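Local structure of YghZ aldo-keto reductase (Escherichia coli, 3N6Q) at residues Gln45-Arg50 / Leu80-Phe85; Asn35-Val39 / Ser72-Asn76; Trp3-Arg9 / Phe85-Glu91; Gly11-Tyr15 / Leu25-Ser29. The protein probably catalyses the NADPH-dependent reduction of aldehydes and ketones to alcohols, as a TIM-barrel member of the aldo-keto reductase family. All blocks are in the same frame, centred on the assembly; numbering follows the deposited sequence.

Interaction 1. Residues Gln45-Arg50 / Leu80-Phe85; sequences QRAILR and LLREDF. With MG (magnesium ion), chain J.
Two outer helices of the TIM barrel, 42-54 and 72-84, are clasped by a salt-bridge network of Arg46 and Arg50 with Glu83 and Asp84. The short helical segments cross at -69°, their axes 11.3 Å apart at closest approach. The Arg46 chain bends at chi3 (-40°), which turns its guanidinium toward Glu83. Arg46 meets Glu83 end-on: NH1 and NH2 both point to OE1, NH1 at 2.9 Å, with guanidinium and carboxylate nearly coplanar. NH2 also bridges to Glu43. NH1 also donates to Asp84 OD2 at 3.0 Å. Arg50 takes Asp84 side-on, NE to OD2 and NH2 to OD1. Arg46 NH1 and Arg50 NE reach OD2 from opposite faces of the carboxylate, which would probably favour its charged form. Leu80 CD2 lies over one face of the Arg46 guanidinium. A leucine in place of Arg46 would probably leave Glu83 OE1 without its two donors, and Asp84 OD2 without the donor on one face. Beneath the charges, Leu49 CD1 packs on Leu80 CD1 at 3.6 Å, and Leu49 CB touches Phe85 CE2. A water bridges Arg46 O and Asp84 OD2. Glu83 OE2 is 1.8 Å from the modelled magnesium ion, doubtfully short for such a bond.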
loop_
_atom_site.group_PDB
_atom_site.type_symbol
_atom_site.label_atom_id
_atom_site.label_comp_id
_atom_site.label_asym_id
_atom_site.label_seq_id
_atom_site.Cartn_x
_atom_site.Cartn_y
_atom_site.Cartn_z
ATOM N N GLN B 45 21.113 -31.783 6.135
ATOM C CA GLN B 45 19.979 -30.846 6.211
ATOM C C GLN B 45 18.729 -31.362 5.477
ATOM O O GLN B 45 17.598 -31.230 5.944
ATOM C CB GLN B 45 20.427 -29.474 5.663
ATOM C CG GLN B 45 21.678 -28.895 6.299
ATOM C CD GLN B 45 21.973 -27.525 5.694
ATOM O OE1 GLN B 45 21.043 -26.819 5.286
ATOM N NE2 GLN B 45 23.232 -27.156 5.614
ATOM N N ARG B 46 18.910 -31.924 4.279
ATOM C CA ARG B 46 17.788 -32.313 3.472
ATOM C C ARG B 46 17.001 -33.409 4.186
ATOM O O ARG B 46 15.771 -33.415 4.148
ATOM C CB ARG B 46 18.279 -32.894 2.104
ATOM C CG ARG B 46 17.108 -33.397 1.273
ATOM C CD ARG B 46 17.595 -34.138 -0.011
ATOM N NE ARG B 46 18.740 -33.468 -0.612
ATOM C CZ ARG B 46 18.651 -32.430 -1.426
ATOM N NH1 ARG B 46 17.454 -31.905 -1.725
ATOM N NH2 ARG B 46 19.780 -31.930 -1.940
ATOM N N ALA B 47 17.720 -34.333 4.791
ATOM C CA ALA B 47 17.089 -35.492 5.472
ATOM C C ALA B 47 16.242 -35.020 6.664
ATOM O O ALA B 47 15.089 -35.537 6.880
ATOM C CB ALA B 47 18.140 -36.449 5.933
ATOM N N ILE B 48 16.800 -34.070 7.427
ATOM C CA ILE B 48 16.069 -33.400 8.509
ATOM C C ILE B 48 14.773 -32.723 8.055
ATOM O O ILE B 48 13.698 -32.945 8.671
ATOM C CB ILE B 48 16.953 -32.467 9.380
ATOM C CG1 ILE B 48 18.190 -33.206 9.974
ATOM C CG2 ILE B 48 16.040 -31.790 10.461
ATOM C CD1 ILE B 48 19.386 -32.326 10.376
ATOM N N LEU B 49 14.802 -31.855 7.023
ATOM C CA LEU B 49 13.560 -31.191 6.598
ATOM C C LEU B 49 12.527 -32.160 6.112
ATOM O O LEU B 49 11.280 -31.951 6.285
ATOM C CB LEU B 49 13.820 -30.124 5.492
ATOM C CG LEU B 49 14.814 -29.022 5.930
ATOM C CD1 LEU B 49 15.012 -27.981 4.783
ATOM C CD2 LEU B 49 14.261 -28.242 7.148
ATOM N N ARG B 50 12.992 -33.146 5.336
ATOM C CA ARG B 50 12.031 -34.070 4.752
ATOM C C ARG B 50 11.349 -34.895 5.839
ATOM O O ARG B 50 10.166 -35.139 5.774
ATOM C CB ARG B 50 12.725 -35.055 3.796
ATOM C CG ARG B 50 13.150 -34.383 2.477
ATOM C CD ARG B 50 13.746 -35.473 1.561
ATOM N NE ARG B 50 14.027 -34.972 0.206
ATOM C CZ ARG B 50 14.361 -35.761 -0.819
ATOM N NH1 ARG B 50 14.476 -37.081 -0.634
ATOM N NH2 ARG B 50 14.633 -35.227 -2.019
ATOM N N LEU B 80 16.833 -25.790 -0.401
ATOM C CA LEU B 80 16.065 -27.031 -0.170
ATOM C C LEU B 80 14.600 -26.833 -0.430
ATOM O O LEU B 80 13.928 -27.769 -0.951
ATOM C CB LEU B 80 16.333 -27.622 1.223
ATOM C CG LEU B 80 17.781 -28.067 1.396
ATOM C CD1 LEU B 80 18.003 -28.413 2.883
ATOM C CD2 LEU B 80 18.055 -29.303 0.516
ATOM N N LEU B 81 14.074 -25.619 -0.150
ATOM C CA LEU B 81 12.679 -25.301 -0.465
ATOM C C LEU B 81 12.452 -25.408 -1.964
ATOM O O LEU B 81 11.435 -25.970 -2.415
ATOM C CB LEU B 81 12.296 -23.890 -0.042
ATOM C CG LEU B 81 11.895 -23.407 1.341
ATOM C CD1 LEU B 81 11.162 -22.020 1.110
ATOM C CD2 LEU B 81 10.958 -24.467 2.005
ATOM N N ARG B 82 13.372 -24.822 -2.737
ATOM C CA ARG B 82 13.260 -24.867 -4.195
ATOM C C ARG B 82 13.407 -26.293 -4.714
ATOM O O ARG B 82 12.701 -26.686 -5.640
ATOM C CB ARG B 82 14.269 -23.920 -4.885
ATOM C CG ARG B 82 13.851 -22.458 -4.813
ATOM C CD ARG B 82 14.871 -21.479 -5.469
ATOM N NE ARG B 82 16.249 -21.683 -5.020
ATOM C CZ ARG B 82 16.876 -20.903 -4.144
ATOM N NH1 ARG B 82 16.282 -19.843 -3.626
ATOM N NH2 ARG B 82 18.112 -21.167 -3.811
ATOM N N GLU B 83 14.327 -27.071 -4.148
ATOM C CA GLU B 83 14.597 -28.428 -4.657
ATOM C C GLU B 83 13.477 -29.412 -4.285
ATOM O O GLU B 83 12.969 -30.153 -5.154
ATOM C CB GLU B 83 15.955 -28.978 -4.187
ATOM C CG GLU B 83 17.198 -28.442 -4.984
ATOM C CD GLU B 83 18.489 -29.168 -4.652
ATOM O OE1 GLU B 83 18.429 -30.087 -3.818
ATOM O OE2 GLU B 83 19.567 -28.905 -5.301
ATOM N N ASP B 84 13.006 -29.350 -3.027
ATOM C CA ASP B 84 12.132 -30.412 -2.492
ATOM C C ASP B 84 10.725 -29.948 -2.117
ATOM O O ASP B 84 9.831 -30.790 -1.911
ATOM C CB ASP B 84 12.781 -31.028 -1.260
ATOM C CG ASP B 84 13.971 -31.921 -1.590
ATOM O OD1 ASP B 84 14.138 -32.350 -2.763
ATOM O OD2 ASP B 84 14.698 -32.260 -0.637
ATOM N N PHE B 85 10.536 -28.636 -1.925
ATOM C CA PHE B 85 9.280 -28.154 -1.382
ATOM C C PHE B 85 8.574 -27.157 -2.292
ATOM O O PHE B 85 7.693 -26.493 -1.843
ATOM C CB PHE B 85 9.470 -27.544 0.032
ATOM C CG PHE B 85 9.883 -28.535 1.079
ATOM C CD1 PHE B 85 8.933 -29.029 1.975
ATOM C CD2 PHE B 85 11.219 -28.840 1.280
ATOM C CE1 PHE B 85 9.312 -29.903 2.978
ATOM C CE2 PHE B 85 11.629 -29.696 2.279
ATOM C CZ PHE B 85 10.656 -30.270 3.115
HETATM MG MG MG J . 21.108 -29.891 -5.378
HETATM O O HOH W 1 14.848 -31.061 2.143
#

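Interaction 2. Residues Asn35-Val39 / Ser72-Asn76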
loop_
_atom_site.group_PDB
_atom_site.type_symbol
_atom_site.label_atom_id
_atom_site.label_comp_id
_atom_site.label_asym_id
_atom_site.label_seq_id
_atom_site.Cartn_x
_atom_site.Cartn_y
_atom_site.Cartn_z
ATOM N N ASN B 35 22.836 -26.614 12.707
ATOM C CA ASN B 35 22.764 -27.790 11.815
ATOM C C ASN B 35 22.494 -27.441 10.366
ATOM O O ASN B 35 22.394 -28.354 9.542
ATOM C CB ASN B 35 21.772 -28.906 12.304
ATOM C CG ASN B 35 22.010 -29.283 13.763
ATOM O OD1 ASN B 35 21.162 -29.002 14.631
ATOM N ND2 ASN B 35 23.221 -29.620 14.060
ATOM N N PHE B 36 22.234 -26.146 10.080
ATOM C CA PHE B 36 21.881 -25.677 8.734
ATOM C C PHE B 36 22.809 -24.630 8.156
ATOM O O PHE B 36 22.417 -23.901 7.262
ATOM C CB PHE B 36 20.417 -25.158 8.684
ATOM C CG PHE B 36 19.391 -26.280 8.929
ATOM C CD1 PHE B 36 18.870 -26.940 7.863
ATOM C CD2 PHE B 36 19.185 -26.806 10.219
ATOM C CE1 PHE B 36 17.958 -28.047 8.008
ATOM C CE2 PHE B 36 18.322 -27.940 10.418
ATOM C CZ PHE B 36 17.684 -28.533 9.326
ATOM N N GLY B 37 24.023 -24.567 8.673
ATOM C CA GLY B 37 25.015 -23.590 8.208
ATOM C C GLY B 37 25.812 -24.130 7.040
ATOM O O GLY B 37 25.605 -25.274 6.609
ATOM N N HIS B 38 26.704 -23.291 6.489
ATOM C CA HIS B 38 27.612 -23.807 5.439
ATOM C C HIS B 38 28.589 -24.800 6.029
ATOM O O HIS B 38 29.297 -25.492 5.279
ATOM C CB HIS B 38 28.390 -22.646 4.797
ATOM C CG HIS B 38 27.540 -21.798 3.916
ATOM N ND1 HIS B 38 26.528 -22.309 3.135
ATOM C CD2 HIS B 38 27.578 -20.465 3.674
ATOM C CE1 HIS B 38 25.954 -21.316 2.471
ATOM N NE2 HIS B 38 26.624 -20.200 2.729
ATOM N N VAL B 39 28.694 -24.834 7.357
ATOM C CA VAL B 39 29.521 -25.889 7.968
ATOM C C VAL B 39 28.902 -27.281 8.068
ATOM O O VAL B 39 29.578 -28.231 8.516
ATOM C CB VAL B 39 30.035 -25.505 9.364
ATOM C CG1 VAL B 39 30.794 -24.214 9.299
ATOM C CG2 VAL B 39 28.858 -25.392 10.368
ATOM N N SER B 72 23.445 -18.210 6.519
ATOM C CA SER B 72 23.615 -19.434 5.684
ATOM C C SER B 72 22.467 -20.406 5.895
ATOM O O SER B 72 22.125 -21.156 4.995
ATOM C CB SER B 72 24.975 -20.132 5.927
ATOM O OG SER B 72 25.185 -20.496 7.294
ATOM N N ALA B 73 21.897 -20.428 7.107
ATOM C CA ALA B 73 20.681 -21.276 7.318
ATOM C C ALA B 73 19.537 -20.847 6.420
ATOM O O ALA B 73 18.938 -21.664 5.762
ATOM C CB ALA B 73 20.199 -21.279 8.833
ATOM N N GLU B 74 19.292 -19.549 6.291
ATOM C CA GLU B 74 18.276 -19.094 5.360
ATOM C C GLU B 74 18.593 -19.504 3.905
ATOM O O GLU B 74 17.677 -19.847 3.166
ATOM C CB GLU B 74 18.228 -17.560 5.418
ATOM C CG GLU B 74 17.307 -17.137 6.657
ATOM C CD GLU B 74 17.295 -15.646 6.834
ATOM O OE1 GLU B 74 18.221 -14.987 6.252
ATOM O OE2 GLU B 74 16.378 -15.119 7.530
ATOM N N GLU B 75 19.835 -19.259 3.480
ATOM C CA GLU B 75 20.220 -19.662 2.079
ATOM C C GLU B 75 20.021 -21.165 1.810
ATOM O O GLU B 75 19.476 -21.565 0.769
ATOM C CB GLU B 75 21.699 -19.359 1.842
ATOM C CG GLU B 75 22.000 -17.923 1.846
ATOM C CD GLU B 75 23.491 -17.610 1.587
ATOM O OE1 GLU B 75 24.356 -18.491 1.672
ATOM O OE2 GLU B 75 23.792 -16.425 1.322
ATOM N N ASN B 76 20.439 -21.983 2.766
ATOM C CA ASN B 76 20.376 -23.453 2.616
ATOM C C ASN B 76 18.953 -23.898 2.635
ATOM O O ASN B 76 18.489 -24.682 1.781
ATOM C CB ASN B 76 21.179 -24.141 3.725
ATOM C CG ASN B 76 22.656 -24.119 3.472
ATOM O OD1 ASN B 76 23.090 -24.096 2.303
ATOM N ND2 ASN B 76 23.443 -24.087 4.524
HETATM O O HOH W 2 25.790 -24.750 2.544
#
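His38 lays its imidazole ring over Ser72. Ser72 CB sits above the centre of the ring, 3.5 Å from the centroid and 11° off the normal, a CH-pi contact. At the ring edge, NE2 makes a weak hydrogen bond to Glu75 OE1, 3.0 Å away. On ND1 a water is held at 2.6 Å, and it donates to Asn76 OD1. The ring is thus met on one face and at two nitrogens. The Ser72 hydroxyl takes the position between backbone N and carbonyl carbon (chi1 57°). From there OG receives a weak bond from His38 N, while its stronger partner is Pro69 O. Asn76 adds a straight bond: ND2 donates to Phe36 O at 2.9 Å and 172°. The donor stands above the carbonyl plane, although the oxygen lies in the plane of the Asn76 amide. Phe36 O also receives a CA-H...O contact from Ala73 CA at 3.1 Å. Replacing Asn76 by alanine would probably cost Phe36 O its amide donor and the water this acceptor. Phe36 CB also packs on Ala73 CB at 3.9 Å, and the Phe36 ring leads away to helix 42-54. The contact joins the loop after strand 24-31 to the first turn of helix 72-84. Such loops following the strands form the catalytic-end rim of a TIM barrel, where aldo-keto reductases have their active site.

Interaction 3. Residues Trp3-Arg9 / Phe85-Glu91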
loop_
_atom_site.group_PDB
_atom_site.type_symbol
_atom_site.label_atom_id
_atom_site.label_comp_id
_atom_site.label_asym_id
_atom_site.label_seq_id
_atom_site.Cartn_x
_atom_site.Cartn_y
_atom_site.Cartn_z
ATOM N N TRP B 3 10.336 -35.505 -5.204
ATOM C CA TRP B 3 10.145 -36.041 -3.850
ATOM C C TRP B 3 8.679 -35.928 -3.456
ATOM O O TRP B 3 8.076 -34.857 -3.579
ATOM C CB TRP B 3 11.060 -35.338 -2.828
ATOM C CG TRP B 3 10.800 -35.802 -1.415
ATOM C CD1 TRP B 3 10.970 -37.071 -0.904
ATOM C CD2 TRP B 3 10.233 -35.025 -0.368
ATOM N NE1 TRP B 3 10.574 -37.108 0.422
ATOM C CE2 TRP B 3 10.056 -35.884 0.753
ATOM C CE3 TRP B 3 9.840 -33.684 -0.266
ATOM C CZ2 TRP B 3 9.584 -35.420 1.997
ATOM C CZ3 TRP B 3 9.344 -33.225 0.983
ATOM C CH2 TRP B 3 9.242 -34.105 2.094
ATOM N N LEU B 4 8.104 -37.028 -2.970
ATOM C CA LEU B 4 6.700 -37.042 -2.588
ATOM C C LEU B 4 6.582 -37.188 -1.051
ATOM O O LEU B 4 7.150 -38.107 -0.446
ATOM C CB LEU B 4 5.949 -38.156 -3.355
ATOM C CG LEU B 4 4.470 -38.446 -3.140
ATOM C CD1 LEU B 4 3.588 -37.277 -3.621
ATOM C CD2 LEU B 4 4.095 -39.722 -3.938
ATOM N N ALA B 5 6.016 -36.177 -0.411
ATOM C CA ALA B 5 5.965 -36.160 1.046
ATOM C C ALA B 5 5.001 -37.292 1.483
ATOM O O ALA B 5 4.123 -37.688 0.730
ATOM C CB ALA B 5 5.446 -34.790 1.545
ATOM N N ASN B 6 5.208 -37.789 2.688
ATOM C CA ASN B 6 4.357 -38.840 3.292
ATOM C C ASN B 6 2.882 -38.477 3.205
ATOM O O ASN B 6 2.432 -37.446 3.717
ATOM C CB ASN B 6 4.843 -39.077 4.724
ATOM C CG ASN B 6 3.894 -39.949 5.534
ATOM O OD1 ASN B 6 3.153 -40.738 4.969
ATOM N ND2 ASN B 6 3.897 -39.777 6.862
ATOM N N PRO B 7 2.085 -39.322 2.524
ATOM C CA PRO B 7 0.681 -38.961 2.356
ATOM C C PRO B 7 -0.066 -38.954 3.668
ATOM O O PRO B 7 -1.074 -38.286 3.757
ATOM C CB PRO B 7 0.101 -40.069 1.434
ATOM C CG PRO B 7 1.253 -40.880 1.007
ATOM C CD PRO B 7 2.499 -40.488 1.708
ATOM N N GLU B 8 0.500 -39.595 4.689
ATOM C CA GLU B 8 -0.108 -39.717 6.012
ATOM C C GLU B 8 0.442 -38.680 7.008
ATOM O O GLU B 8 0.107 -38.721 8.206
ATOM C CB GLU B 8 0.173 -41.137 6.572
ATOM C CG GLU B 8 -0.476 -42.287 5.740
ATOM C CD GLU B 8 -1.933 -41.992 5.415
ATOM O OE1 GLU B 8 -2.676 -41.608 6.343
ATOM O OE2 GLU B 8 -2.335 -42.081 4.223
ATOM N N ARG B 9 1.156 -37.667 6.495
ATOM C CA ARG B 9 1.848 -36.699 7.378
ATOM C C ARG B 9 0.966 -35.955 8.359
ATOM O O ARG B 9 1.479 -35.496 9.392
ATOM C CB ARG B 9 2.703 -35.688 6.528
ATOM C CG ARG B 9 1.888 -34.759 5.588
ATOM C CD ARG B 9 2.846 -34.095 4.585
ATOM N NE ARG B 9 2.127 -33.288 3.607
ATOM C CZ ARG B 9 1.597 -33.756 2.482
ATOM N NH1 ARG B 9 1.623 -35.066 2.223
ATOM N NH2 ARG B 9 0.976 -32.928 1.658
ATOM N N PHE B 85 10.536 -28.636 -1.925
ATOM C CA PHE B 85 9.280 -28.154 -1.382
ATOM C C PHE B 85 8.574 -27.157 -2.292
ATOM O O PHE B 85 7.693 -26.493 -1.843
ATOM C CB PHE B 85 9.470 -27.544 0.032
ATOM C CG PHE B 85 9.883 -28.535 1.079
ATOM C CD1 PHE B 85 8.933 -29.029 1.975
ATOM C CD2 PHE B 85 11.219 -28.840 1.280
ATOM C CE1 PHE B 85 9.312 -29.903 2.978
ATOM C CE2 PHE B 85 11.629 -29.696 2.279
ATOM C CZ PHE B 85 10.656 -30.270 3.115
ATOM N N ALA B 86 8.885 -27.142 -3.585
ATOM C CA ALA B 86 8.199 -26.237 -4.521
ATOM C C ALA B 86 6.700 -26.420 -4.584
ATOM O O ALA B 86 5.968 -25.457 -4.802
ATOM C CB ALA B 86 8.810 -26.340 -5.937
ATOM N N ALA B 87 6.199 -27.623 -4.393
ATOM C CA ALA B 87 4.768 -27.780 -4.419
ATOM C C ALA B 87 4.148 -27.606 -3.025
ATOM O O ALA B 87 2.932 -27.733 -2.885
ATOM C CB ALA B 87 4.388 -29.138 -5.000
ATOM N N TYR B 88 4.977 -27.382 -2.000
ATOM C CA TYR B 88 4.451 -27.509 -0.617
ATOM C C TYR B 88 4.579 -26.202 0.170
ATOM O O TYR B 88 4.348 -26.207 1.385
ATOM C CB TYR B 88 5.219 -28.568 0.176
ATOM C CG TYR B 88 5.044 -29.991 -0.358
ATOM C CD1 TYR B 88 3.769 -30.557 -0.494
ATOM C CD2 TYR B 88 6.161 -30.759 -0.668
ATOM C CE1 TYR B 88 3.613 -31.872 -0.999
ATOM C CE2 TYR B 88 6.024 -32.075 -1.165
ATOM C CZ TYR B 88 4.760 -32.622 -1.294
ATOM O OH TYR B 88 4.655 -33.914 -1.775
ATOM N N ARG B 89 5.007 -25.104 -0.467
ATOM C CA ARG B 89 5.222 -23.887 0.334
ATOM C C ARG B 89 3.989 -23.446 1.106
ATOM O O ARG B 89 4.105 -22.899 2.239
ATOM C CB ARG B 89 5.778 -22.724 -0.521
ATOM C CG ARG B 89 6.300 -21.590 0.329
ATOM C CD ARG B 89 5.242 -20.493 0.474
ATOM N NE ARG B 89 5.681 -19.368 1.328
ATOM C CZ ARG B 89 5.623 -19.328 2.667
ATOM N NH1 ARG B 89 5.254 -20.422 3.393
ATOM N NH2 ARG B 89 5.997 -18.203 3.317
ATOM N N ASP B 90 2.806 -23.586 0.501
ATOM C CA ASP B 90 1.586 -23.090 1.140
ATOM C C ASP B 90 1.078 -24.018 2.276
ATOM O O ASP B 90 0.097 -23.673 2.952
ATOM C CB ASP B 90 0.469 -22.817 0.101
ATOM C CG ASP B 90 0.872 -21.673 -0.897
ATOM O OD1 ASP B 90 1.822 -20.881 -0.576
ATOM O OD2 ASP B 90 0.162 -21.484 -1.895
ATOM N N GLU B 91 1.777 -25.112 2.479
ATOM C CA GLU B 91 1.563 -25.992 3.634
ATOM C C GLU B 91 2.548 -25.697 4.782
ATOM O O GLU B 91 2.568 -26.448 5.769
ATOM C CB GLU B 91 1.710 -27.453 3.169
ATOM C CG GLU B 91 0.483 -27.849 2.345
ATOM C CD GLU B 91 0.625 -29.191 1.673
ATOM O OE1 GLU B 91 0.863 -30.199 2.353
ATOM O OE2 GLU B 91 0.433 -29.242 0.448
#
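Tyr88 carries the tight part of this contact, against Ala5 and Trp3. Its hydroxyl accepts a nearly straight hydrogen bond from Ala5 N, 3.0 Å from OH and 172° at the hydrogen. Ala5 CB packs on Tyr88 CZ at 3.6 Å. Next to it, the edge of the Trp3 six-membered ring is turned to the face of Phe85, an edge-to-face pair with planes at 62°. CZ3 does the touching, 3.9 Å from Phe85 CZ and offset toward the rim of that ring. Trp3 CG lies opposite the backbone N (chi1 176°), which carries the indole toward Phe85. The same CZ3 reaches Tyr88 CE2 at 4.1 Å.

The second tight point is polar. Arg9 NH2 meets the syn lone pair of Glu91 OE1 at 2.8 Å, with the two flat groups nearly coplanar. Arg9 NH1 donates to Asn6 O, which also accepts from Arg9 N on its other face and closes a type I turn. Glu91 OE1 is also held by Tyr10 OH, its stronger partner.

The looser, exposed side is at Leu4, whose CD1 comes only to 4.0 Å from Tyr88 OH. Pro104 and Trp103 of a second subunit cover Arg9 and Glu91. Phe53 of helix 42-54 packs against Ala5, Tyr88, Arg9 and Glu91. The N-terminal segment 3-9 thus lies across the loop between helix 72-84 and strand 93-98.

Interaction 4. Residues Gly11-Tyr15 / Leu25-Ser29; sequences GQMQY and LPALS
The backbone bond between the two segments runs from Ala27 N to Gln14 O, 2.8 Å long with 156° at the hydrogen. Weaker CA-H...O contacts flank it. Tyr15 CA approaches Leu25 O at 3.2 Å, and Pro26 CA approaches Gln14 O at 3.6 Å. Tyr15 and Pro26 form an antiparallel non-hydrogen-bonded pair, with CA atoms 4.3 Å apart. Proline has no N-H to offer, and such a pair needs none.

The apolar contacts centre on Pro26. Tyr15 CE1 lies 3.9 Å from Pro26 CB. Met13 CG reaches the same Pro26 CB at 4.0 Å and also sits over one face of the Tyr15 ring, offset toward its rim. The Met13 chain bends at both chi2 (62°) and chi3 (50°). This bend turns SD to the strand, where it lies 3.9 Å from Ala27 N and also faces Leu28 CD1. The Ala27 methyl packs against Gln14, near O and OE1.

Polar side-chain ends find partners beyond the pair. Tyr15 OH bonds Gly56 O, and Gln14 OE1 accepts from Arg16 NE. Pro106 and Tyr107 of a second subunit pack on Tyr15 and Pro26.

Strand 15-17 is thus the first arm of an N-terminal beta hairpin with strand 24-31. Strand 24-31 goes on into the parallel barrel, beside strands 59-61 and 297-300. A hairpin ahead of the barrel, closing its N-terminal end, is a recognised feature of aldo-keto reductases.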
loop_
_atom_site.group_PDB
_atom_site.type_symbol
_atom_site.label_atom_id
_atom_site.label_comp_id
_atom_site.label_asym_id
_atom_site.label_seq_id
_atom_site.Cartn_x
_atom_site.Cartn_y
_atom_site.Cartn_z
ATOM N N GLY B 11 -1.672 -37.101 9.895
ATOM C CA GLY B 11 -2.570 -38.068 10.528
ATOM C C GLY B 11 -2.362 -38.199 12.022
ATOM O O GLY B 11 -3.295 -38.566 12.730
ATOM N N GLN B 12 -1.141 -37.976 12.501
ATOM C CA GLN B 12 -0.830 -38.188 13.911
ATOM C C GLN B 12 -0.316 -36.959 14.684
ATOM O O GLN B 12 -0.448 -36.900 15.925
ATOM C CB GLN B 12 0.214 -39.294 14.056
ATOM C CG GLN B 12 -0.392 -40.662 13.703
ATOM C CD GLN B 12 0.598 -41.768 13.768
ATOM O OE1 GLN B 12 1.662 -41.719 13.126
ATOM N NE2 GLN B 12 0.253 -42.812 14.521
ATOM N N MET B 13 0.239 -35.978 13.966
ATOM C CA MET B 13 0.702 -34.756 14.639
ATOM C C MET B 13 -0.473 -34.017 15.276
ATOM O O MET B 13 -1.614 -33.960 14.727
ATOM C CB MET B 13 1.499 -33.820 13.658
ATOM C CG MET B 13 1.954 -32.496 14.305
ATOM S SD MET B 13 3.077 -32.505 15.696
ATOM C CE MET B 13 4.392 -33.576 15.168
ATOM N N GLN B 14 -0.209 -33.462 16.446
ATOM C CA GLN B 14 -1.154 -32.577 17.111
ATOM C C GLN B 14 -0.857 -31.122 16.680
ATOM O O GLN B 14 0.294 -30.692 16.719
ATOM C CB GLN B 14 -0.942 -32.679 18.626
ATOM C CG GLN B 14 -1.928 -31.795 19.426
ATOM C CD GLN B 14 -1.738 -31.896 20.939
ATOM O OE1 GLN B 14 -1.067 -31.071 21.542
ATOM N NE2 GLN B 14 -2.288 -32.960 21.551
ATOM N N TYR B 15 -1.906 -30.400 16.320
ATOM C CA TYR B 15 -1.827 -28.982 15.974
ATOM C C TYR B 15 -2.557 -28.173 17.036
ATOM O O TYR B 15 -3.622 -28.595 17.532
ATOM C CB TYR B 15 -2.491 -28.777 14.630
ATOM C CG TYR B 15 -1.694 -29.549 13.569
ATOM C CD1 TYR B 15 -0.530 -28.973 12.986
ATOM C CD2 TYR B 15 -2.074 -30.850 13.177
ATOM C CE1 TYR B 15 0.295 -29.725 12.119
ATOM C CE2 TYR B 15 -1.292 -31.593 12.252
ATOM C CZ TYR B 15 -0.118 -31.015 11.723
ATOM O OH TYR B 15 0.667 -31.736 10.847
ATOM N N LEU B 25 -0.292 -24.264 14.756
ATOM C CA LEU B 25 1.097 -24.697 14.651
ATOM C C LEU B 25 1.128 -26.184 15.064
ATOM O O LEU B 25 0.307 -26.603 15.911
ATOM C CB LEU B 25 1.999 -23.858 15.557
ATOM C CG LEU B 25 2.027 -22.363 15.106
ATOM C CD1 LEU B 25 2.839 -21.545 16.099
ATOM C CD2 LEU B 25 2.614 -22.251 13.669
ATOM N N PRO B 26 2.041 -26.963 14.477
ATOM C CA PRO B 26 2.337 -28.289 15.048
ATOM C C PRO B 26 2.830 -28.124 16.471
ATOM O O PRO B 26 3.545 -27.134 16.765
ATOM C CB PRO B 26 3.466 -28.800 14.149
ATOM C CG PRO B 26 4.223 -27.472 13.791
ATOM C CD PRO B 26 3.080 -26.535 13.511
ATOM N N ALA B 27 2.463 -29.062 17.376
ATOM C CA ALA B 27 2.906 -28.973 18.755
ATOM C C ALA B 27 4.405 -29.101 18.872
ATOM O O ALA B 27 4.987 -28.632 19.863
ATOM C CB ALA B 27 2.202 -30.110 19.676
ATOM N N LEU B 28 5.065 -29.717 17.882
ATOM C CA LEU B 28 6.526 -29.640 17.821
ATOM C C LEU B 28 6.888 -28.940 16.487
ATOM O O LEU B 28 6.344 -29.311 15.435
ATOM C CB LEU B 28 7.186 -31.048 17.850
ATOM C CG LEU B 28 6.966 -31.762 19.218
ATOM C CD1 LEU B 28 5.580 -32.512 19.185
ATOM C CD2 LEU B 28 8.072 -32.719 19.403
ATOM N N SER B 29 7.709 -27.901 16.580
ATOM C CA SER B 29 8.214 -27.183 15.367
ATOM C C SER B 29 9.673 -27.453 15.202
ATOM O O SER B 29 10.374 -27.761 16.183
ATOM C CB SER B 29 8.009 -25.687 15.544
ATOM O OG SER B 29 6.615 -25.472 15.628
#

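How the interactions relate
Interactions 1 and 2 both use helix 72-84, at its end and its start, and their centres lie 12 Å apart. Gln45 lies between them, touching Asn76 and Phe36, while its NE2 bonds Asn40 O. Interactions 1 and 3 share Phe85, with centres 10 Å apart, and Trp3 makes a cation-pi contact with Arg50. Interaction 4 continues from interaction 3 along the N-terminal segment, and both touch the second subunit. Interaction 2 probably lies at the barrel end that holds the active site in aldo-keto reductases. Interaction 4 is at the opposite, N-terminal end, about 25 Å away between centres. The modelled magnesium ion sits at interaction 1, about 10 Å from the Asn76 side chain.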